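Local coordinates for protein D-3-phosphoglycerate dehydrogenase (Sulfolobus tokodaii, PDB 2EKL) that binds NAD and probably oxidises D-3-phosphoglycerate in the phosphorylated route to serine, as a member of the D-isomer-specific 2-hydroxyacid dehydrogenase family, at residues N42-Y47 with K60-K65; I213-Q218 with A236-A241; V226-T231 with G249-Y254. All blocks are in the same frame, centred on the assembly; numbering follows the deposited sequence.

Interaction 1: residues N42-Y47 with K60-K65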
loop_
_atom_site.group_PDB
_atom_site.type_symbol
_atom_site.label_atom_id
_atom_site.label_comp_id
_atom_site.label_asym_id
_atom_site.label_seq_id
_atom_site.Cartn_x
_atom_site.Cartn_y
_atom_site.Cartn_z
ATOM N N ASN A 42 -30.250 -13.727 -33.262
ATOM C CA ASN A 42 -31.586 -14.144 -33.667
ATOM C C ASN A 42 -32.707 -13.342 -33.016
ATOM O O ASN A 42 -33.781 -13.194 -33.600
ATOM C CB ASN A 42 -31.802 -15.632 -33.359
ATOM C CG ASN A 42 -30.889 -16.536 -34.166
ATOM O OD1 ASN A 42 -30.765 -16.388 -35.382
ATOM N ND2 ASN A 42 -30.255 -17.490 -33.493
ATOM N N ILE A 43 -32.463 -12.811 -31.821
ATOM C CA ILE A 43 -33.508 -12.073 -31.117
ATOM C C ILE A 43 -33.259 -10.599 -30.809
ATOM O O ILE A 43 -34.173 -9.906 -30.364
ATOM C CB ILE A 43 -33.856 -12.762 -29.782
ATOM C CG1 ILE A 43 -32.676 -12.647 -28.811
ATOM C CG2 ILE A 43 -34.194 -14.227 -30.026
ATOM C CD1 ILE A 43 -32.986 -13.148 -27.410
ATOM N N ILE A 44 -32.044 -10.113 -31.040
ATOM C CA ILE A 44 -31.743 -8.717 -30.726
ATOM C C ILE A 44 -32.688 -7.719 -31.400
ATOM O O ILE A 44 -32.941 -6.635 -30.871
ATOM C CB ILE A 44 -30.281 -8.360 -31.089
ATOM C CG1 ILE A 44 -29.958 -6.944 -30.603
ATOM C CG2 ILE A 44 -30.063 -8.472 -32.592
ATOM C CD1 ILE A 44 -30.162 -6.746 -29.108
ATOM N N GLY A 45 -33.220 -8.095 -32.556
ATOM C CA GLY A 45 -34.117 -7.207 -33.274
ATOM C C GLY A 45 -35.416 -6.882 -32.561
ATOM O O GLY A 45 -36.135 -5.975 -32.978
ATOM N N ASN A 46 -35.723 -7.600 -31.485
ATOM C CA ASN A 46 -36.962 -7.365 -30.756
ATOM C C ASN A 46 -36.816 -6.423 -29.567
ATOM O O ASN A 46 -37.789 -6.178 -28.857
ATOM C CB ASN A 46 -37.536 -8.684 -30.230
ATOM C CG ASN A 46 -37.536 -9.785 -31.269
ATOM O OD1 ASN A 46 -37.924 -9.575 -32.417
ATOM N ND2 ASN A 46 -37.113 -10.977 -30.863
ATOM N N TYR A 47 -35.622 -5.881 -29.350
ATOM C CA TYR A 47 -35.411 -5.034 -28.179
ATOM C C TYR A 47 -35.065 -3.569 -28.406
ATOM O O TYR A 47 -34.381 -3.212 -29.363
ATOM C CB TYR A 47 -34.335 -5.669 -27.296
ATOM C CG TYR A 47 -34.688 -7.063 -26.829
ATOM C CD1 TYR A 47 -35.498 -7.264 -25.712
ATOM C CD2 TYR A 47 -34.239 -8.184 -27.526
ATOM C CE1 TYR A 47 -35.853 -8.549 -25.298
ATOM C CE2 TYR A 47 -34.587 -9.470 -27.124
ATOM C CZ TYR A 47 -35.392 -9.645 -26.013
ATOM O OH TYR A 47 -35.730 -10.918 -25.621
ATOM N N LYS A 60 -20.659 -4.421 -34.588
ATOM C CA LYS A 60 -21.390 -3.774 -35.669
ATOM C C LYS A 60 -22.563 -4.599 -36.189
ATOM O O LYS A 60 -23.661 -4.072 -36.370
ATOM C CB LYS A 60 -20.430 -3.454 -36.819
ATOM C CG LYS A 60 -21.073 -2.763 -38.011
ATOM C CD LYS A 60 -20.024 -2.352 -39.038
ATOM C CE LYS A 60 -19.198 -3.547 -39.501
ATOM N NZ LYS A 60 -18.126 -3.159 -40.461
ATOM N N ASP A 61 -22.336 -5.888 -36.424
ATOM C CA ASP A 61 -23.390 -6.758 -36.936
ATOM C C ASP A 61 -24.526 -6.937 -35.932
ATOM O O ASP A 61 -25.677 -7.141 -36.319
ATOM C CB ASP A 61 -22.816 -8.125 -37.323
ATOM C CG ASP A 61 -22.483 -8.982 -36.120
ATOM O OD1 ASP A 61 -21.740 -8.509 -35.237
ATOM O OD2 ASP A 61 -22.962 -10.135 -36.061
ATOM N N VAL A 62 -24.204 -6.864 -34.643
ATOM C CA VAL A 62 -25.222 -7.007 -33.606
ATOM C C VAL A 62 -26.141 -5.790 -33.626
ATOM O O VAL A 62 -27.362 -5.916 -33.513
ATOM C CB VAL A 62 -24.590 -7.127 -32.201
ATOM C CG1 VAL A 62 -25.685 -7.189 -31.142
ATOM C CG2 VAL A 62 -23.716 -8.368 -32.126
ATOM N N ILE A 63 -25.545 -4.610 -33.771
ATOM C CA ILE A 63 -26.301 -3.364 -33.809
ATOM C C ILE A 63 -27.176 -3.290 -35.057
ATOM O O ILE A 63 -28.319 -2.834 -34.999
ATOM C CB ILE A 63 -25.353 -2.138 -33.780
ATOM C CG1 ILE A 63 -24.665 -2.049 -32.414
ATOM C CG2 ILE A 63 -26.132 -0.863 -34.071
ATOM C CD1 ILE A 63 -23.643 -0.932 -32.304
ATOM N N GLU A 64 -26.636 -3.741 -36.184
ATOM C CA GLU A 64 -27.378 -3.719 -37.440
ATOM C C GLU A 64 -28.628 -4.582 -37.318
ATOM O O GLU A 64 -29.700 -4.211 -37.794
ATOM C CB GLU A 64 -26.501 -4.233 -38.583
ATOM C CG GLU A 64 -25.237 -3.414 -38.804
ATOM C CD GLU A 64 -24.404 -3.919 -39.966
ATOM O OE1 GLU A 64 -23.987 -5.098 -39.937
ATOM O OE2 GLU A 64 -24.164 -3.134 -40.909
ATOM N N LYS A 65 -28.480 -5.732 -36.669
ATOM C CA LYS A 65 -29.591 -6.655 -36.472
ATOM C C LYS A 65 -30.588 -6.084 -35.464
ATOM O O LYS A 65 -31.784 -6.365 -35.531
ATOM C CB LYS A 65 -29.061 -8.005 -35.980
ATOM C CG LYS A 65 -30.074 -9.135 -36.038
ATOM C CD LYS A 65 -30.523 -9.396 -37.470
ATOM C CE LYS A 65 -31.486 -10.571 -37.550
ATOM N NZ LYS A 65 -30.843 -11.850 -37.137
#

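Interaction 2: residues I213-Q218 with A236-A241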
loop_
_atom_site.group_PDB
_atom_site.type_symbol
_atom_site.label_atom_id
_atom_site.label_comp_id
_atom_site.label_asym_id
_atom_site.label_seq_id
_atom_site.Cartn_x
_atom_site.Cartn_y
_atom_site.Cartn_z
ATOM N N ILE A 213 3.320 4.620 -24.808
ATOM C CA ILE A 213 3.808 5.935 -24.414
ATOM C C ILE A 213 5.172 5.787 -23.755
ATOM O O ILE A 213 6.025 6.667 -23.856
ATOM C CB ILE A 213 2.837 6.612 -23.430
ATOM C CG1 ILE A 213 1.472 6.776 -24.102
ATOM C CG2 ILE A 213 3.387 7.965 -22.988
ATOM C CD1 ILE A 213 1.536 7.499 -25.430
ATOM N N ILE A 214 5.368 4.665 -23.073
ATOM C CA ILE A 214 6.637 4.398 -22.423
ATOM C C ILE A 214 7.344 3.367 -23.290
ATOM O O ILE A 214 7.081 2.165 -23.189
ATOM C CB ILE A 214 6.439 3.850 -20.988
ATOM C CG1 ILE A 214 5.568 4.819 -20.178
ATOM C CG2 ILE A 214 7.785 3.697 -20.297
ATOM C CD1 ILE A 214 6.120 6.238 -20.098
ATOM N N ASP A 215 8.222 3.858 -24.159
ATOM C CA ASP A 215 8.970 3.010 -25.079
ATOM C C ASP A 215 10.464 3.134 -24.796
ATOM O O ASP A 215 10.867 3.705 -23.780
ATOM C CB ASP A 215 8.667 3.415 -26.530
ATOM C CG ASP A 215 8.744 2.244 -27.498
ATOM O OD1 ASP A 215 9.732 1.482 -27.446
ATOM O OD2 ASP A 215 7.813 2.089 -28.315
ATOM N N TYR A 216 11.289 2.612 -25.695
ATOM C CA TYR A 216 12.731 2.646 -25.487
ATOM C C TYR A 216 13.355 3.989 -25.122
ATOM O O TYR A 216 14.144 4.066 -24.183
ATOM C CB TYR A 216 13.455 2.042 -26.694
ATOM C CG TYR A 216 13.659 0.552 -26.546
ATOM C CD1 TYR A 216 14.709 0.056 -25.773
ATOM C CD2 TYR A 216 12.773 -0.360 -27.120
ATOM C CE1 TYR A 216 14.873 -1.307 -25.569
ATOM C CE2 TYR A 216 12.931 -1.730 -26.924
ATOM C CZ TYR A 216 13.980 -2.196 -26.147
ATOM O OH TYR A 216 14.136 -3.544 -25.933
ATOM N N PRO A 217 13.026 5.064 -25.859
ATOM C CA PRO A 217 13.612 6.369 -25.530
ATOM C C PRO A 217 13.274 6.820 -24.111
ATOM O O PRO A 217 14.115 7.384 -23.409
ATOM C CB PRO A 217 13.013 7.294 -26.586
ATOM C CG PRO A 217 12.774 6.371 -27.752
ATOM C CD PRO A 217 12.193 5.154 -27.069
ATOM N N GLN A 218 12.036 6.564 -23.697
ATOM C CA GLN A 218 11.576 6.944 -22.367
ATOM C C GLN A 218 12.296 6.142 -21.286
ATOM O O GLN A 218 12.680 6.690 -20.257
ATOM C CB GLN A 218 10.060 6.739 -22.249
ATOM C CG GLN A 218 9.213 7.665 -23.132
ATOM C CD GLN A 218 9.366 7.383 -24.619
ATOM O OE1 GLN A 218 9.282 6.236 -25.058
ATOM N NE2 GLN A 218 9.576 8.433 -25.403
ATOM N N ALA A 236 0.184 0.785 -22.667
ATOM C CA ALA A 236 0.837 2.079 -22.504
ATOM C C ALA A 236 2.340 1.869 -22.336
ATOM O O ALA A 236 3.128 2.805 -22.471
ATOM C CB ALA A 236 0.272 2.807 -21.284
ATOM N N VAL A 237 2.728 0.628 -22.059
ATOM C CA VAL A 237 4.132 0.282 -21.857
ATOM C C VAL A 237 4.644 -0.767 -22.838
ATOM O O VAL A 237 3.956 -1.745 -23.129
ATOM C CB VAL A 237 4.363 -0.268 -20.431
ATOM C CG1 VAL A 237 5.824 -0.683 -20.255
ATOM C CG2 VAL A 237 3.980 0.781 -19.406
ATOM N N ASN A 238 5.855 -0.553 -23.344
ATOM C CA ASN A 238 6.480 -1.510 -24.252
ATOM C C ASN A 238 6.999 -2.610 -23.325
ATOM O O ASN A 238 8.024 -2.437 -22.665
ATOM C CB ASN A 238 7.652 -0.854 -24.992
ATOM C CG ASN A 238 8.330 -1.797 -25.970
ATOM O OD1 ASN A 238 8.402 -3.004 -25.739
ATOM N ND2 ASN A 238 8.851 -1.245 -27.060
ATOM N N GLY A 239 6.281 -3.730 -23.274
ATOM C CA GLY A 239 6.661 -4.829 -22.403
ATOM C C GLY A 239 8.026 -5.432 -22.655
ATOM O O GLY A 239 8.719 -5.838 -21.721
ATOM N N LYS A 240 8.413 -5.514 -23.922
ATOM C CA LYS A 240 9.707 -6.076 -24.258
ATOM C C LYS A 240 10.824 -5.129 -23.820
ATOM O O LYS A 240 11.861 -5.570 -23.330
ATOM C CB LYS A 240 9.764 -6.370 -25.758
ATOM C CG LYS A 240 8.776 -7.462 -26.158
ATOM C CD LYS A 240 8.663 -7.632 -27.670
ATOM C CE LYS A 240 7.685 -8.747 -28.010
ATOM N NZ LYS A 240 7.534 -8.932 -29.478
ATOM N N ALA A 241 10.601 -3.829 -23.979
ATOM C CA ALA A 241 11.594 -2.849 -23.558
ATOM C C ALA A 241 11.695 -2.925 -22.032
ATOM O O ALA A 241 12.784 -2.850 -21.466
ATOM C CB ALA A 241 11.169 -1.444 -23.992
#

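Interaction 3: residues V226-T231 with G249-Y254. With NAD (nicotinamide-adenine-dinucleotide), chain B.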
loop_
_atom_site.group_PDB
_atom_site.type_symbol
_atom_site.label_atom_id
_atom_site.label_comp_id
_atom_site.label_asym_id
_atom_site.label_seq_id
_atom_site.Cartn_x
_atom_site.Cartn_y
_atom_site.Cartn_z
ATOM N N VAL A 226 14.513 3.240 -10.857
ATOM C CA VAL A 226 13.163 3.780 -10.914
ATOM C C VAL A 226 12.143 2.689 -10.598
ATOM O O VAL A 226 12.375 1.507 -10.869
ATOM C CB VAL A 226 12.866 4.367 -12.323
ATOM C CG1 VAL A 226 12.903 3.256 -13.374
ATOM C CG2 VAL A 226 11.513 5.064 -12.335
ATOM N N ILE A 227 11.032 3.090 -9.990
ATOM C CA ILE A 227 9.938 2.179 -9.677
ATOM C C ILE A 227 8.806 2.630 -10.591
ATOM O O ILE A 227 8.456 3.813 -10.620
ATOM C CB ILE A 227 9.471 2.301 -8.206
ATOM C CG1 ILE A 227 10.549 1.763 -7.267
ATOM C CG2 ILE A 227 8.167 1.528 -8.005
ATOM C CD1 ILE A 227 10.239 1.977 -5.800
ATOM N N ILE A 228 8.256 1.700 -11.359
ATOM C CA ILE A 228 7.173 2.030 -12.279
ATOM C C ILE A 228 5.888 1.327 -11.856
ATOM O O ILE A 228 5.876 0.114 -11.670
ATOM C CB ILE A 228 7.528 1.598 -13.723
ATOM C CG1 ILE A 228 8.863 2.221 -14.139
ATOM C CG2 ILE A 228 6.423 2.021 -14.679
ATOM C CD1 ILE A 228 9.381 1.734 -15.505
ATOM N N VAL A 229 4.812 2.096 -11.706
ATOM C CA VAL A 229 3.523 1.535 -11.302
ATOM C C VAL A 229 2.532 1.745 -12.434
ATOM O O VAL A 229 2.496 2.814 -13.045
ATOM C CB VAL A 229 2.978 2.224 -10.024
ATOM C CG1 VAL A 229 1.665 1.568 -9.590
ATOM C CG2 VAL A 229 4.003 2.124 -8.903
ATOM N N ASN A 230 1.721 0.732 -12.715
ATOM C CA ASN A 230 0.748 0.847 -13.791
ATOM C C ASN A 230 -0.599 0.219 -13.445
ATOM O O ASN A 230 -0.703 -0.995 -13.295
ATOM C CB ASN A 230 1.305 0.191 -15.063
ATOM C CG ASN A 230 0.413 0.412 -16.284
ATOM O OD1 ASN A 230 -0.615 1.083 -16.209
ATOM N ND2 ASN A 230 0.813 -0.156 -17.416
ATOM N N THR A 231 -1.622 1.056 -13.303
ATOM C CA THR A 231 -2.966 0.560 -13.031
ATOM C C THR A 231 -3.904 1.058 -14.122
ATOM O O THR A 231 -5.121 0.992 -13.975
ATOM C CB THR A 231 -3.510 1.030 -11.663
ATOM O OG1 THR A 231 -3.484 2.460 -11.597
ATOM C CG2 THR A 231 -2.683 0.447 -10.530
ATOM N N GLY A 249 18.986 -4.224 -14.929
ATOM C CA GLY A 249 19.097 -3.803 -13.545
ATOM C C GLY A 249 18.716 -2.348 -13.324
ATOM O O GLY A 249 18.837 -1.832 -12.210
ATOM N N LYS A 250 18.244 -1.679 -14.372
ATOM C CA LYS A 250 17.871 -0.276 -14.241
ATOM C C LYS A 250 16.562 -0.068 -13.495
ATOM O O LYS A 250 16.462 0.814 -12.641
ATOM C CB LYS A 250 17.769 0.398 -15.612
ATOM C CG LYS A 250 17.525 1.900 -15.500
ATOM C CD LYS A 250 17.616 2.608 -16.838
ATOM C CE LYS A 250 17.503 4.113 -16.647
ATOM N NZ LYS A 250 17.599 4.856 -17.933
ATOM N N VAL A 251 15.554 -0.864 -13.831
ATOM C CA VAL A 251 14.250 -0.751 -13.183
ATOM C C VAL A 251 14.263 -1.541 -11.883
ATOM O O VAL A 251 14.501 -2.749 -11.886
ATOM C CB VAL A 251 13.127 -1.288 -14.109
ATOM C CG1 VAL A 251 11.779 -1.233 -13.398
ATOM C CG2 VAL A 251 13.083 -0.464 -15.395
ATOM N N TYR A 252 14.026 -0.852 -10.770
ATOM C CA TYR A 252 14.015 -1.495 -9.462
ATOM C C TYR A 252 12.821 -2.437 -9.368
ATOM O O TYR A 252 12.924 -3.548 -8.834
ATOM C CB TYR A 252 13.919 -0.434 -8.359
ATOM C CG TYR A 252 13.966 -0.993 -6.958
ATOM C CD1 TYR A 252 15.177 -1.374 -6.377
ATOM C CD2 TYR A 252 12.798 -1.148 -6.210
ATOM C CE1 TYR A 252 15.224 -1.891 -5.084
ATOM C CE2 TYR A 252 12.835 -1.669 -4.914
ATOM C CZ TYR A 252 14.051 -2.035 -4.359
ATOM O OH TYR A 252 14.102 -2.539 -3.078
ATOM N N ALA A 253 11.686 -1.990 -9.895
ATOM C CA ALA A 253 10.480 -2.799 -9.862
ATOM C C ALA A 253 9.386 -2.250 -10.762
ATOM O O ALA A 253 9.320 -1.043 -11.022
ATOM C CB ALA A 253 9.959 -2.899 -8.419
ATOM N N TYR A 254 8.542 -3.154 -11.247
ATOM C CA TYR A 254 7.395 -2.797 -12.068
ATOM C C TYR A 254 6.205 -3.391 -11.317
ATOM O O TYR A 254 6.128 -4.609 -11.124
ATOM C CB TYR A 254 7.484 -3.418 -13.469
ATOM C CG TYR A 254 6.304 -3.085 -14.368
ATOM C CD1 TYR A 254 6.068 -1.773 -14.794
ATOM C CD2 TYR A 254 5.431 -4.081 -14.804
ATOM C CE1 TYR A 254 4.992 -1.468 -15.632
ATOM C CE2 TYR A 254 4.355 -3.787 -15.642
ATOM C CZ TYR A 254 4.141 -2.480 -16.051
ATOM O OH TYR A 254 3.085 -2.194 -16.886
HETATM P PA NAD B . -9.203 10.035 -17.244
HETATM O O1A NAD B . -9.821 10.827 -16.165
HETATM O O2A NAD B . -9.861 10.123 -18.611
HETATM O O5B NAD B . -7.663 10.474 -17.317
HETATM C C5B NAD B . -6.821 9.903 -18.306
HETATM C C4B NAD B . -5.684 11.064 -18.568
HETATM O O4B NAD B . -4.538 10.518 -19.243
HETATM C C3B NAD B . -6.311 12.282 -19.325
HETATM O O3B NAD B . -6.074 13.510 -18.639
HETATM C C2B NAD B . -5.692 12.144 -20.721
HETATM O O2B NAD B . -5.594 13.302 -21.515
HETATM C C1B NAD B . -4.417 11.495 -20.328
HETATM N N9A NAD B . -3.656 10.909 -21.477
HETATM C C8A NAD B . -4.089 10.176 -22.573
HETATM N N7A NAD B . -3.030 9.862 -23.356
HETATM C C5A NAD B . -1.919 10.378 -22.783
HETATM C C6A NAD B . -0.505 10.396 -23.106
HETATM N N6A NAD B . -0.047 9.804 -24.197
HETATM N N1A NAD B . 0.422 11.064 -22.236
HETATM C C2A NAD B . -0.012 11.724 -21.041
HETATM N N3A NAD B . -1.390 11.711 -20.722
HETATM C C4A NAD B . -2.311 11.050 -21.580
HETATM O O3 NAD B . -9.217 8.476 -16.843
HETATM P PN NAD B . -9.124 7.776 -15.391
HETATM O O1N NAD B . -8.275 8.581 -14.501
HETATM O O2N NAD B . -10.544 7.609 -14.966
HETATM O O5D NAD B . -8.521 6.395 -15.855
HETATM C C5D NAD B . -7.137 6.289 -16.110
HETATM C C4D NAD B . -6.763 4.897 -16.574
HETATM O O4D NAD B . -7.001 3.923 -15.574
HETATM C C3D NAD B . -7.509 4.362 -17.830
HETATM O O3D NAD B . -6.605 3.684 -18.717
HETATM C C2D NAD B . -8.575 3.501 -17.258
HETATM O O2D NAD B . -9.182 2.667 -18.225
HETATM C C1D NAD B . -7.765 2.880 -16.154
HETATM N N1N NAD B . -8.497 2.212 -15.041
HETATM C C2N NAD B . -8.032 0.931 -14.607
HETATM C C3N NAD B . -8.717 0.273 -13.543
HETATM C C7N NAD B . -8.237 -1.051 -13.084
HETATM O O7N NAD B . -9.169 -1.931 -12.678
HETATM N N7N NAD B . -6.964 -1.417 -13.052
HETATM C C4N NAD B . -9.890 0.957 -12.934
HETATM C C5N NAD B . -10.351 2.257 -13.385
HETATM C C6N NAD B . -9.638 2.885 -14.454
#

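Interaction 1: residues N42-Y47 with K60-K65
Lys65 lies against Ile44 and Gly45, and its side chain is the main bridge between helix 60-65 and the chain of segment 42-47. CB starts the contact 3.6 Å from Ile44 CG2. With CG anti to the backbone N (chi1 -167°), the next methylene comes closer still, Lys65 CG standing 3.5 Å from Ile44 CG2. The chain bends at chi2 (62°), which sets the direction of CD, runs extended through chi3, and bends again at chi4, where NZ ends 4.2 Å from Asn42 CA. That approach is not the bond that holds the ammonium: NZ donates to the carbonyl O of Leu41 in helix 37-43. At the lysine backbone, Gly45 CA sits 3.4 Å from Lys65 O, and a CB there would lie tight against that oxygen. Ile44 also reaches the preceding turn, its CG1 being 4.3 Å from Val62 CG1. No hydrogen bond joins the two segments themselves, so packing, mostly of carbon on carbon, carries the contact. This is helix packing beside the five-stranded parallel sheet, away from the NAD site. Val62 also touches Leu41, Ile63 meets helix 84-89, and Tyr47 packs on strand 7-10 of that sheet.

Interaction 2: residues I213-Q218 with A236-A241
Asp215 and Asn238 meet through a side-chain hydrogen bond, Asn238 ND2 giving to Asp215 OD1 at 2.9 Å. The donor stands above the carboxylate, 51° out of its plane, and the amide is turned almost perpendicular to that carboxylate. OD1 accepts a second bond, through its anti lone pair, from the backbone N of Tyr216 at 2.6 Å, so two bonds limit the rotation of the Asp215 carboxylate. With CG anti to the backbone N (chi1 -179°), the Asn238 amide reaches over to Asp215 and works in two directions: ND2 serves the aspartate, and OD1 accepts from Ala241 N at 2.9 Å. Asn238 is the N-cap residue of helix 239-247, and this is its capping bond. Asp215 occupies the matching position before helix 216-221 without capping it through its side chain. Within the NAD-binding domain, which has a Rossmann-type fold, the two segments are thus paired loops that each run into a helix, and a single beta bridge links Ile214 with Val237. Its bonds are Ile214 N to Ala236 O and Asn238 N to Ile214 O, both 3.0 Å; Ile213, which touches NAD, adds a weak bond from its N to Ala236 O. Further out, the Tyr216 ring lies across the start of helix 239-247. Ala241 CB sits over one face, 3.6 Å from the ring centroid and 18° off the normal, a CH-pi contact displaced toward CE2, its nearest atom at 3.4 Å. Beyond the ring, the Tyr216 hydroxyl is hydrogen-bonded to Asp244 on the same helix.

Interaction 3: residues V226-T231 with G249-Y254
Tyr254 and Asn230 both hold CG anti to the backbone N (chi1 180° and -173°), and the two side chains run alongside each other in one direction, which brings the amide to the hydroxyl. Asn230 ND2 donates to Tyr254 OH over 3.1 Å, with the hydroxyl oxygen close to the amide plane and an angle of 159° at the hydrogen. The same ND2 also donates to Arg233 O, and OD1 is hydrogen-bonded to the Ser232 hydroxyl group, so both ends of the amide are engaged. Ile228 CB lies at the edge of the tyrosine ring, in its plane, 3.8 Å from CD1, and Ile228 CG2 is equally near that atom. A phenylalanine in place of Tyr254 would probably keep the packing on Ile228 but leave Asn230 ND2 with Arg233 O and without the hydroxyl, its amide less firmly held. The two strands are parallel neighbours in the beta-alpha-beta unit 226-230, 239-247, 251-256. Ile228 N gives a nearly straight bond to Ala253 O at 3.0 Å, and Tyr252 N binds Val226 O at 2.9 Å, just where the chain turns a corner. Ile227 CG1 rests 3.8 Å from Tyr252 CD2. Strand 226-230 leads to Thr231, whose carbonyl O accepts from NAD N7N, the nicotinamide amide, at 3.2 Å. The chemistry thus combines apolar side-chain packing between hydrogen-bonded strands with a polar end, where hydrogen bonds to Tyr254, Arg233 and Ser232 hold the Asn230 amide one residue before the cofactor-binding carbonyl.

From the N terminus, interaction 1 comes first: it closes a short loop that carries strand 49-52 and joins segment 42-47 to helix 60-65 beside the five-stranded sheet. It is complete before the others begin, and its centre lies about 40 Å from that of interaction 2 and 45 Å from that of interaction 3. Interaction 2 then opens at 213-218, interaction 3 opens at 226-231, interaction 2 closes at 236-241 and interaction 3 at 249-254, so their loops cross. The first crossing loop holds strand 226-230 and the second holds helix 239-247. They meet where Val237 CG2 packs 3.9 Å from Asn230 ND2, tying the helix-start loops to the seven-stranded NAD-binding sheet.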